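Local coordinates for protein 2-Keto-3-deoxy-(6-phospho-)gluconate aldolase (Thermoproteus tenax, PDB 2R91) that is an aldolase of the dihydrodipicolinate synthetase family that folds as a parallel beta/alpha (TIM) barrel and forms an assembly of four chains, at residues A[23-28]-A[62-67]; A[55-60]-A[80-85]. All blocks are in the same frame, centred on the assembly; numbering follows the deposited sequence.

Contact 1. Residues A[23-28]-A[62-67]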
# COMPACT_ATOMS: atom_id res chain seq x y z
N ASN A 23 -7.36 25.92 30.61
CA ASN A 23 -8.79 26.13 30.50
C ASN A 23 -9.40 24.97 29.72
O ASN A 23 -10.39 24.38 30.14
CB ASN A 23 -9.09 27.45 29.77
CG ASN A 23 -10.58 27.66 29.51
OD1 ASN A 23 -11.35 27.95 30.42
ND2 ASN A 23 -10.99 27.54 28.24
N HIS A 24 -8.77 24.64 28.59
CA HIS A 24 -9.25 23.54 27.71
C HIS A 24 -9.23 22.21 28.45
O HIS A 24 -10.22 21.51 28.50
CB HIS A 24 -8.38 23.47 26.44
CG HIS A 24 -8.75 22.34 25.51
ND1 HIS A 24 -10.01 22.21 24.98
CD2 HIS A 24 -8.02 21.30 25.02
CE1 HIS A 24 -10.05 21.13 24.19
NE2 HIS A 24 -8.86 20.57 24.20
N VAL A 25 -8.12 21.86 29.08
CA VAL A 25 -8.06 20.60 29.82
C VAL A 25 -9.13 20.50 30.93
O VAL A 25 -9.77 19.46 31.12
CB VAL A 25 -6.67 20.35 30.40
CG1 VAL A 25 -6.74 19.26 31.46
CG2 VAL A 25 -5.66 19.99 29.28
N LYS A 26 -9.31 21.59 31.67
CA LYS A 26 -10.26 21.57 32.77
C LYS A 26 -11.71 21.46 32.25
O LYS A 26 -12.54 20.79 32.86
CB LYS A 26 -10.07 22.81 33.64
CG LYS A 26 -8.73 22.76 34.43
CD LYS A 26 -8.34 24.16 34.98
CE LYS A 26 -6.88 24.20 35.46
NZ LYS A 26 -6.45 25.63 35.70
N ASN A 27 -11.99 22.11 31.13
CA ASN A 27 -13.30 21.92 30.48
C ASN A 27 -13.55 20.47 30.07
O ASN A 27 -14.54 19.83 30.46
CB ASN A 27 -13.46 22.83 29.26
CG ASN A 27 -14.79 22.60 28.55
OD1 ASN A 27 -15.85 22.79 29.14
ND2 ASN A 27 -14.74 22.15 27.29
N ILE A 28 -12.64 19.90 29.29
CA ILE A 28 -12.95 18.56 28.77
C ILE A 28 -12.97 17.50 29.86
O ILE A 28 -13.73 16.54 29.80
CB ILE A 28 -12.06 18.19 27.54
CG1 ILE A 28 -10.62 17.87 27.98
CG2 ILE A 28 -12.11 19.33 26.51
CD1 ILE A 28 -9.61 17.67 26.78
N SER A 62 -0.41 19.76 35.95
CA SER A 62 -1.02 20.67 36.90
C SER A 62 -2.53 20.90 36.62
O SER A 62 -3.26 21.33 37.51
CB SER A 62 -0.20 21.94 37.09
OG SER A 62 -0.17 22.74 35.93
N ALA A 63 -3.01 20.53 35.43
CA ALA A 63 -4.44 20.71 35.10
C ALA A 63 -5.30 19.44 35.28
O ALA A 63 -6.52 19.52 35.47
CB ALA A 63 -4.61 21.29 33.67
N ALA A 64 -4.67 18.26 35.24
CA ALA A 64 -5.43 17.02 35.27
C ALA A 64 -4.82 16.06 36.26
O ALA A 64 -3.60 15.99 36.38
CB ALA A 64 -5.44 16.36 33.86
N ARG A 65 -5.65 15.27 36.90
CA ARG A 65 -5.14 14.28 37.86
C ARG A 65 -4.56 13.05 37.22
O ARG A 65 -3.76 12.38 37.85
CB ARG A 65 -6.23 13.84 38.82
CG ARG A 65 -7.03 15.02 39.34
CD ARG A 65 -6.54 15.44 40.71
NE ARG A 65 -7.27 14.69 41.73
CZ ARG A 65 -8.20 15.20 42.53
NH1 ARG A 65 -8.53 16.48 42.46
NH2 ARG A 65 -8.79 14.41 43.42
N ARG A 66 -4.98 12.73 35.99
CA ARG A 66 -4.49 11.52 35.31
C ARG A 66 -3.90 11.89 33.94
O ARG A 66 -4.62 12.35 33.04
CB ARG A 66 -5.62 10.50 35.11
CG ARG A 66 -6.29 10.05 36.42
CD ARG A 66 -7.28 8.90 36.22
NE ARG A 66 -6.59 7.77 35.63
CZ ARG A 66 -7.18 6.72 35.07
NH1 ARG A 66 -8.50 6.66 35.03
NH2 ARG A 66 -6.44 5.75 34.54
N VAL A 67 -2.60 11.66 33.78
CA VAL A 67 -1.86 12.17 32.61
C VAL A 67 -0.93 11.10 32.10
O VAL A 67 -0.19 10.46 32.88
CB VAL A 67 -1.03 13.46 32.97
CG1 VAL A 67 -0.14 13.87 31.82
CG2 VAL A 67 -1.93 14.62 33.35
O HOH W 1 -5.17 24.08 38.33
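Val25 and Ala63 meet through methyl groups where helix 18-30 passes the C-terminal end of helix 50-63. CG1 of Val25 does the touching: it lies 3.7 Å from CB of Ala63 and 4.0 Å from CB of Ala64, spanning the two successive alanines. With CG1 trans to the backbone N (chi1 165°), this methyl is turned to the alanines. Ala63 directs its CB at helix 18-30, whereas Ala64, the first residue to depart from helical backbone angles, offers its methyl from the flank.

Lys26 passes along Ala63. Its chain is extended beyond CG, and CE comes within 4.1 Å of CB of Ala63, so the methyl of Ala63 touches both Val25 and the lysine's aliphatic part. The backbones come close here, with CA of Lys26 6.3 Å from CA of Ala63, as the small residue permits. At the lysine's end a water makes two weak hydrogen bonds, 3.3 Å from NZ of Lys26 and 3.4 Å from O of Ser62.

Val25 and Ala64 both also pack on Val36 of strand 35-38, so the contact lies against the barrel strand that comes between the two helices in the chain. No direct hydrogen bond joins the segments; the contact rests on the valine and alanine methyls and the aliphatic part of Lys26, with the exposed amino group, probably charged, adding at most a weak link through water.

Contact 2. Residues A[55-60]-A[80-85]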
# COMPACT_ATOMS: atom_id res chain seq x y z
N GLU A 55 7.30 21.56 28.90
CA GLU A 55 6.32 22.60 29.27
C GLU A 55 4.91 22.03 29.25
O GLU A 55 4.08 22.30 30.12
CB GLU A 55 6.39 23.77 28.30
CG GLU A 55 7.67 24.55 28.41
CD GLU A 55 7.96 25.39 27.18
OE1 GLU A 55 7.01 25.78 26.49
OE2 GLU A 55 9.13 25.63 26.88
N LEU A 56 4.64 21.21 28.25
CA LEU A 56 3.34 20.60 28.10
C LEU A 56 3.08 19.58 29.22
O LEU A 56 1.99 19.54 29.79
CB LEU A 56 3.30 19.99 26.68
CG LEU A 56 2.06 19.28 26.20
CD1 LEU A 56 0.88 20.32 26.11
CD2 LEU A 56 2.37 18.64 24.84
N THR A 57 4.09 18.81 29.60
CA THR A 57 4.00 17.90 30.75
C THR A 57 3.64 18.67 32.02
O THR A 57 2.77 18.25 32.80
CB THR A 57 5.37 17.18 30.98
OG1 THR A 57 5.64 16.31 29.87
CG2 THR A 57 5.39 16.38 32.29
N ASP A 58 4.28 19.82 32.24
CA ASP A 58 3.99 20.61 33.46
C ASP A 58 2.54 21.09 33.40
O ASP A 58 1.82 21.00 34.40
CB ASP A 58 4.91 21.83 33.55
CG ASP A 58 6.35 21.47 33.88
OD1 ASP A 58 6.62 20.41 34.46
OD2 ASP A 58 7.23 22.29 33.59
N ALA A 59 2.13 21.61 32.24
CA ALA A 59 0.76 22.15 32.10
C ALA A 59 -0.28 21.06 32.28
O ALA A 59 -1.29 21.28 32.94
CB ALA A 59 0.58 22.89 30.73
N ALA A 60 -0.03 19.89 31.69
CA ALA A 60 -1.01 18.79 31.75
C ALA A 60 -1.13 18.26 33.17
O ALA A 60 -2.25 18.12 33.70
CB ALA A 60 -0.59 17.63 30.77
N ILE A 80 14.20 9.14 26.68
CA ILE A 80 14.56 8.74 28.06
C ILE A 80 14.50 9.90 29.05
O ILE A 80 13.93 9.78 30.12
CB ILE A 80 15.96 8.11 28.08
CG1 ILE A 80 15.93 6.73 27.38
CG2 ILE A 80 16.48 7.97 29.50
CD1 ILE A 80 17.30 6.33 26.88
N ALA A 81 15.10 11.02 28.70
CA ALA A 81 15.10 12.18 29.59
C ALA A 81 13.67 12.65 29.89
O ALA A 81 13.34 12.98 31.03
CB ALA A 81 15.90 13.31 28.98
N LEU A 82 12.82 12.73 28.86
CA LEU A 82 11.48 13.22 29.09
C LEU A 82 10.67 12.19 29.87
O LEU A 82 9.83 12.54 30.69
CB LEU A 82 10.77 13.53 27.75
CG LEU A 82 9.32 13.99 27.88
CD1 LEU A 82 9.28 15.35 28.57
CD2 LEU A 82 8.58 14.07 26.49
N ALA A 83 10.88 10.92 29.60
CA ALA A 83 10.16 9.90 30.39
C ALA A 83 10.44 10.05 31.89
O ALA A 83 9.52 9.98 32.73
CB ALA A 83 10.51 8.49 29.92
N LYS A 84 11.71 10.28 32.24
CA LYS A 84 12.05 10.48 33.66
C LYS A 84 11.39 11.75 34.20
O LYS A 84 10.86 11.75 35.31
CB LYS A 84 13.58 10.52 33.87
CG LYS A 84 14.33 9.29 33.45
CD LYS A 84 15.84 9.47 33.68
CE LYS A 84 16.64 8.27 33.20
NZ LYS A 84 18.10 8.58 32.72
N TYR A 85 11.41 12.82 33.41
CA TYR A 85 10.76 14.08 33.79
C TYR A 85 9.26 13.91 34.03
O TYR A 85 8.71 14.37 35.06
CB TYR A 85 10.98 15.14 32.70
CG TYR A 85 10.52 16.52 33.11
CD1 TYR A 85 11.23 17.26 34.07
CD2 TYR A 85 9.36 17.09 32.57
CE1 TYR A 85 10.83 18.50 34.48
CE2 TYR A 85 8.95 18.36 32.95
CZ TYR A 85 9.70 19.05 33.92
OH TYR A 85 9.34 20.30 34.32
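The segments 55-60 and 80-85 are helical and run nearly parallel, their axes inclined by 18° and 11.1 Å apart at closest approach, with Thr57 and Tyr85 nearest in backbone register. This spacing is bridged mainly by the long side chain of Tyr85. Its CG stands trans to the backbone N (chi1 -171°), which lets the ring span the distance to helix 50-63.

At the far end of the ring, OH donates a hydrogen bond to OD1 of Asp58 at 2.7 Å. The syn lone pair of OD1 receives it, on the side of the second carboxylate oxygen, and OD2 is consequently also near, 3.0 Å from OH. The aspartate side chain crosses the tyrosine at roughly a right angle, with carboxylate and ring planes 59° apart. OD1 has a second partner in Arg89, whose NE forms a salt bridge with it, so the phenol and the guanidinium group converge on one oxygen; the positive charge would be expected to stabilise the carboxylate.

Thr57 lies on the barrel side of the tyrosine. Its methyl CG2 approaches the ring obliquely, 4.0 Å from CD2 of Tyr85, while OG1 lies 4.0 Å from CD1 of Leu82. That hydroxyl is hydrogen-bonded to O of Lys53, one turn earlier in its own helix, so a polar group can face the leucine methyl without lacking a partner.

On the inner side of the helix pair, Thr57 packs on Val69 of strand 67-70. Leu82 reaches Leu50, Lys53 and Met54 in helix 50-63, and Met54 also touches Tyr85; neighbouring helices of the barrel's outer layer are thus joined over the strand that connects them in the chain.

Overall arrangement
Contacts 1 and 2 join three successive helices of the barrel's outer layer, 18-30, 50-63 and 76-88, with helix 50-63 common to both. Their centres are about 15 Å apart. Along the chain the segments alternate: 23-28, 55-60, 62-67, then 80-85. Segment 62-67 leaves helix 50-63 and enters strand 67-70, bringing CG2 of Val67 back to 3.5 Å from O of Ala60, where the two contacts touch. Contact 1 therefore links the middle helix to its predecessor, and contact 2 links it to its successor. The three helices form a run packed side by side around part of the eight-stranded parallel barrel; no other chain of the tetramer touches these segments.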